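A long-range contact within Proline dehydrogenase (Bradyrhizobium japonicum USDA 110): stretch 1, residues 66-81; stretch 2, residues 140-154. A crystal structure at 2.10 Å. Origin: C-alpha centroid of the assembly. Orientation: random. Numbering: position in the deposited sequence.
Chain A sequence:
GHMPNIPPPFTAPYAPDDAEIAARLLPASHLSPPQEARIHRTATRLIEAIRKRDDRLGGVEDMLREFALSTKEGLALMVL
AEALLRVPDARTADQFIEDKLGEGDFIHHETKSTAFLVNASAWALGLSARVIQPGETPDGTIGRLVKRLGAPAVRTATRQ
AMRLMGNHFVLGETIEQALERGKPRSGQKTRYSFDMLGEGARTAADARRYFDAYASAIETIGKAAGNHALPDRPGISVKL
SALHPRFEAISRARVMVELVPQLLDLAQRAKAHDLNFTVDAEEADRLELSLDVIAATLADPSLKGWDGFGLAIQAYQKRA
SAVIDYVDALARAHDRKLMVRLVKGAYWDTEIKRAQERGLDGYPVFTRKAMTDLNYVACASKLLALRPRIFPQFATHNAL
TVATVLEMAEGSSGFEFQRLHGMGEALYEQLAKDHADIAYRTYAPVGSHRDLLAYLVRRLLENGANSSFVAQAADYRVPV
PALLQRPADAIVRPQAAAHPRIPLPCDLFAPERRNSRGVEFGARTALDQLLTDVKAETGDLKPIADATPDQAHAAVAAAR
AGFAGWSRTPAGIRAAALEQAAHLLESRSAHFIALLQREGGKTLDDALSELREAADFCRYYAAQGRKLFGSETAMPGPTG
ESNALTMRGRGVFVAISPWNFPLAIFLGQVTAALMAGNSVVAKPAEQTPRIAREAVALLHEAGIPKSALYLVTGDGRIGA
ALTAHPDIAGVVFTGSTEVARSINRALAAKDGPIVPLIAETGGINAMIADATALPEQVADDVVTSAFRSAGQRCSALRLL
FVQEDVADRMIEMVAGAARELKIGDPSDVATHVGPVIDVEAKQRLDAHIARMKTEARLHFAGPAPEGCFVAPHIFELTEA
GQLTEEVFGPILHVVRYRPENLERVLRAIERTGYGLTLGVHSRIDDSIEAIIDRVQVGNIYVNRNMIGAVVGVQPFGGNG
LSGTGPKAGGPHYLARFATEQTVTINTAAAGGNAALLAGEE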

# COMPACT_ATOMS: atom_id res chain seq x y z
N GLU A 66 -4.42 -36.31 16.39
CA GLU A 66 -4.70 -36.33 17.83
C GLU A 66 -3.60 -35.69 18.67
O GLU A 66 -3.89 -34.93 19.59
CB GLU A 66 -4.97 -37.76 18.31
N PHE A 67 -2.35 -36.00 18.37
CA PHE A 67 -1.24 -35.42 19.12
C PHE A 67 -0.54 -34.28 18.38
O PHE A 67 0.50 -33.79 18.82
CB PHE A 67 -0.25 -36.50 19.56
CG PHE A 67 -0.84 -37.49 20.51
CD1 PHE A 67 -0.83 -37.24 21.88
CD2 PHE A 67 -1.46 -38.64 20.05
CE1 PHE A 67 -1.39 -38.13 22.76
CE2 PHE A 67 -2.02 -39.54 20.93
CZ PHE A 67 -1.99 -39.28 22.29
N ALA A 68 -1.14 -33.85 17.27
CA ALA A 68 -0.56 -32.79 16.46
C ALA A 68 0.92 -33.07 16.16
O ALA A 68 1.79 -32.23 16.40
CB ALA A 68 -0.73 -31.44 17.14
N LEU A 69 1.19 -34.26 15.63
CA LEU A 69 2.55 -34.69 15.32
C LEU A 69 3.00 -34.31 13.91
O LEU A 69 2.25 -34.44 12.95
CB LEU A 69 2.67 -36.21 15.45
CG LEU A 69 2.20 -36.91 16.73
CD1 LEU A 69 2.25 -38.42 16.55
CD2 LEU A 69 3.03 -36.47 17.93
N SER A 70 4.25 -33.87 13.79
CA SER A 70 4.89 -33.78 12.48
C SER A 70 5.09 -35.19 11.92
O SER A 70 4.97 -36.18 12.64
CB SER A 70 6.23 -33.08 12.61
OG SER A 70 7.15 -33.89 13.34
N THR A 71 5.39 -35.28 10.63
CA THR A 71 5.71 -36.56 10.02
C THR A 71 6.93 -37.19 10.69
O THR A 71 6.99 -38.41 10.87
CB THR A 71 5.94 -36.44 8.51
OG1 THR A 71 7.00 -35.51 8.26
CG2 THR A 71 4.68 -35.96 7.81
N LYS A 72 7.91 -36.36 11.06
CA LYS A 72 9.11 -36.87 11.72
C LYS A 72 8.77 -37.47 13.08
O LYS A 72 9.33 -38.49 13.48
CB LYS A 72 10.15 -35.77 11.90
CG LYS A 72 11.47 -36.29 12.48
CD LYS A 72 12.19 -35.24 13.32
CE LYS A 72 12.63 -34.07 12.48
NZ LYS A 72 13.71 -34.46 11.55
N GLU A 73 7.87 -36.82 13.81
CA GLU A 73 7.48 -37.29 15.13
C GLU A 73 6.67 -38.57 15.05
O GLU A 73 6.84 -39.50 15.85
CB GLU A 73 6.71 -36.20 15.87
CG GLU A 73 7.61 -35.06 16.32
CD GLU A 73 6.84 -33.86 16.82
OE1 GLU A 73 5.65 -33.70 16.46
OE2 GLU A 73 7.43 -33.06 17.57
N GLY A 74 5.77 -38.63 14.07
CA GLY A 74 5.01 -39.83 13.82
C GLY A 74 5.96 -40.98 13.51
O GLY A 74 5.80 -42.09 14.02
N LEU A 75 6.94 -40.72 12.66
CA LEU A 75 7.90 -41.75 12.26
C LEU A 75 8.68 -42.27 13.46
O LEU A 75 8.83 -43.48 13.64
CB LEU A 75 8.86 -41.23 11.18
CG LEU A 75 9.79 -42.32 10.61
CD1 LEU A 75 9.98 -42.17 9.11
CD2 LEU A 75 11.13 -42.33 11.34
N ALA A 76 9.16 -41.35 14.30
CA ALA A 76 9.97 -41.74 15.45
C ALA A 76 9.18 -42.60 16.43
O ALA A 76 9.72 -43.55 17.01
CB ALA A 76 10.55 -40.51 16.15
N LEU A 77 7.91 -42.28 16.62
CA LEU A 77 7.09 -43.02 17.58
C LEU A 77 6.72 -44.40 17.04
O LEU A 77 6.65 -45.38 17.79
CB LEU A 77 5.85 -42.23 17.97
CG LEU A 77 6.12 -40.92 18.73
CD1 LEU A 77 4.82 -40.26 19.14
CD2 LEU A 77 7.01 -41.16 19.95
N MET A 78 6.49 -44.48 15.73
CA MET A 78 6.19 -45.76 15.09
C MET A 78 7.40 -46.70 15.11
O MET A 78 7.25 -47.92 15.24
CB MET A 78 5.71 -45.53 13.65
CG MET A 78 4.33 -44.87 13.57
SD MET A 78 3.82 -44.53 11.87
CE MET A 78 3.07 -46.08 11.41
N VAL A 79 8.59 -46.12 14.98
CA VAL A 79 9.82 -46.89 15.07
C VAL A 79 10.01 -47.41 16.49
O VAL A 79 10.31 -48.58 16.71
CB VAL A 79 11.04 -46.05 14.65
CG1 VAL A 79 12.35 -46.75 15.05
CG2 VAL A 79 11.01 -45.80 13.15
N LEU A 80 9.83 -46.52 17.47
CA LEU A 80 9.93 -46.93 18.86
C LEU A 80 8.86 -47.99 19.17
O LEU A 80 9.13 -48.97 19.87
CB LEU A 80 9.75 -45.71 19.78
CG LEU A 80 9.73 -46.00 21.28
CD1 LEU A 80 11.01 -46.74 21.70
CD2 LEU A 80 9.56 -44.72 22.08
N ALA A 81 7.66 -47.80 18.62
CA ALA A 81 6.57 -48.76 18.80
C ALA A 81 6.96 -50.16 18.33
O ALA A 81 6.75 -51.14 19.04
CB ALA A 81 5.30 -48.28 18.10
N GLY A 140 16.37 -34.16 21.18
CA GLY A 140 16.02 -35.23 20.27
C GLY A 140 14.57 -35.09 19.85
O GLY A 140 13.85 -34.22 20.34
N THR A 141 14.13 -35.94 18.93
CA THR A 141 12.75 -35.89 18.45
C THR A 141 11.78 -36.20 19.59
O THR A 141 10.72 -35.59 19.70
CB THR A 141 12.53 -36.89 17.33
OG1 THR A 141 13.51 -36.67 16.30
CG2 THR A 141 11.11 -36.75 16.74
N ILE A 142 12.17 -37.15 20.44
CA ILE A 142 11.36 -37.56 21.57
C ILE A 142 11.39 -36.53 22.68
O ILE A 142 10.36 -36.21 23.26
CB ILE A 142 11.82 -38.93 22.11
CG1 ILE A 142 11.73 -39.99 21.01
CG2 ILE A 142 11.00 -39.34 23.33
CD1 ILE A 142 12.31 -41.34 21.43
N GLY A 143 12.57 -35.99 22.98
CA GLY A 143 12.68 -34.98 24.01
C GLY A 143 11.90 -33.73 23.64
O GLY A 143 11.24 -33.13 24.48
N ARG A 144 11.97 -33.33 22.38
CA ARG A 144 11.23 -32.16 21.93
C ARG A 144 9.73 -32.43 22.04
O ARG A 144 8.96 -31.55 22.42
CB ARG A 144 11.62 -31.77 20.50
CG ARG A 144 12.98 -31.07 20.40
CD ARG A 144 13.24 -30.55 18.99
NE ARG A 144 14.50 -29.81 18.89
CZ ARG A 144 14.85 -29.05 17.86
NH1 ARG A 144 16.01 -28.42 17.87
NH2 ARG A 144 14.03 -28.90 16.83
N LEU A 145 9.33 -33.65 21.72
CA LEU A 145 7.94 -34.07 21.86
C LEU A 145 7.50 -34.02 23.32
O LEU A 145 6.40 -33.59 23.64
CB LEU A 145 7.78 -35.48 21.31
CG LEU A 145 6.43 -35.88 20.72
CD1 LEU A 145 5.88 -34.79 19.82
CD2 LEU A 145 6.60 -37.18 19.95
N VAL A 146 8.40 -34.45 24.21
CA VAL A 146 8.10 -34.47 25.64
C VAL A 146 7.93 -33.06 26.19
O VAL A 146 7.01 -32.79 26.96
CB VAL A 146 9.21 -35.22 26.44
CG1 VAL A 146 9.13 -34.88 27.92
CG2 VAL A 146 9.09 -36.72 26.22
N LYS A 147 8.81 -32.16 25.78
CA LYS A 147 8.72 -30.77 26.18
C LYS A 147 7.39 -30.16 25.74
O LYS A 147 6.78 -29.39 26.47
CB LYS A 147 9.92 -29.98 25.63
CG LYS A 147 9.92 -28.49 25.96
CD LYS A 147 11.27 -27.86 25.61
CE LYS A 147 11.28 -26.35 25.83
NZ LYS A 147 10.67 -25.60 24.69
N ARG A 148 6.93 -30.53 24.55
CA ARG A 148 5.73 -29.93 23.98
C ARG A 148 4.43 -30.53 24.54
O ARG A 148 3.51 -29.79 24.89
CB ARG A 148 5.73 -30.04 22.46
CG ARG A 148 4.74 -29.10 21.80
CD ARG A 148 4.83 -29.12 20.29
NE ARG A 148 4.14 -30.27 19.71
CZ ARG A 148 4.75 -31.26 19.07
NH1 ARG A 148 4.03 -32.27 18.58
NH2 ARG A 148 6.07 -31.24 18.92
N LEU A 149 4.36 -31.85 24.60
CA LEU A 149 3.15 -32.55 25.01
C LEU A 149 3.16 -32.98 26.48
O LEU A 149 2.10 -33.11 27.10
CB LEU A 149 2.92 -33.78 24.13
CG LEU A 149 2.68 -33.59 22.63
CD1 LEU A 149 2.67 -34.94 21.92
CD2 LEU A 149 1.38 -32.85 22.36
N GLY A 150 4.35 -33.19 27.03
CA GLY A 150 4.49 -33.79 28.35
C GLY A 150 4.78 -35.27 28.19
O GLY A 150 4.35 -35.89 27.22
N ALA A 151 5.52 -35.84 29.14
CA ALA A 151 5.88 -37.26 29.05
C ALA A 151 4.67 -38.21 29.00
O ALA A 151 4.66 -39.16 28.22
CB ALA A 151 6.83 -37.65 30.18
N PRO A 152 3.65 -37.96 29.84
CA PRO A 152 2.50 -38.88 29.81
C PRO A 152 1.80 -38.96 28.44
O PRO A 152 1.42 -40.06 28.01
CB PRO A 152 1.56 -38.30 30.88
CG PRO A 152 2.49 -37.66 31.87
CD PRO A 152 3.60 -37.06 31.01
N ALA A 153 1.65 -37.84 27.75
CA ALA A 153 1.02 -37.87 26.43
C ALA A 153 1.89 -38.63 25.42
O ALA A 153 1.38 -39.30 24.52
CB ALA A 153 0.71 -36.46 25.94
N VAL A 154 3.21 -38.51 25.56
CA VAL A 154 4.12 -39.22 24.66
C VAL A 154 3.99 -40.73 24.85
O VAL A 154 4.00 -41.49 23.88
CB VAL A 154 5.58 -38.76 24.83
CG1 VAL A 154 6.54 -39.65 24.00
CG2 VAL A 154 5.71 -37.28 24.45
O HOH W 1 10.07 -33.46 18.25

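Two helices, 71-81 and 140-149, cross at -110° with their axes 9.8 Å apart at closest approach, and the two stretches together bury 608 Å² between them, both sides summed. Gly-140 has backbone angles (82/175) at which a CB would jam against the preceding carbonyl, so glycine suits the position. Thr-141 points toward stretch 1 and serves it in two ways. Its methyl packs on helix 71-81, with CG2 3.8 Å from Ala-76 CB, where the small, apolar alanine side chain meets the methyl. Its carbonyl joins a water that donates both to Thr-141 O (2.7 Å) and to Glu-73 OE2 (2.8 Å). Ile-142 leaves CA sideways, but its extended chain brings CD1 to 4.4 Å from Leu-80 CD2.

One turn on, Leu-145 packs against two leucines: its CD2 is 3.6 Å from Leu-77 CD1 and its CD1 is 3.8 Å from Leu-69 CD2. A branched apolar residue can meet both.

Arg-148 supplies the polar center. Its guanidinium forms a two-pronged salt bridge with Glu-73, NH2 donating to OE2 at 2.6 Å and NH1 to OE1 at 3.0 Å. Arginine suits the site because its two terminal nitrogens match the two carboxylate oxygens. Glu-73 is held from its own side as well: Ser-70 N donates to Glu-73 OE1 (3.0 Å), while Ser-70 OG caps the helix by accepting from Glu-73 N (3.1 Å). The buried carboxylate is thus well supplied with donors.

Leu-149 points toward Phe-67, its CD1 lying 4.1 Å from Phe-67 CB. Gly-150, with positive phi, follows this helix and occupies the N-cap position of the next; at its backbone angles a CB would be jammed against the carbonyl O of the residue before, which calls for glycine. In that next helix, Ala-153 CB lies 4.2 Å from Phe-67 CE1. Finally, Val-154 CG1 approaches Leu-77 CD2 at 4.3 Å, adding to the apolar packing.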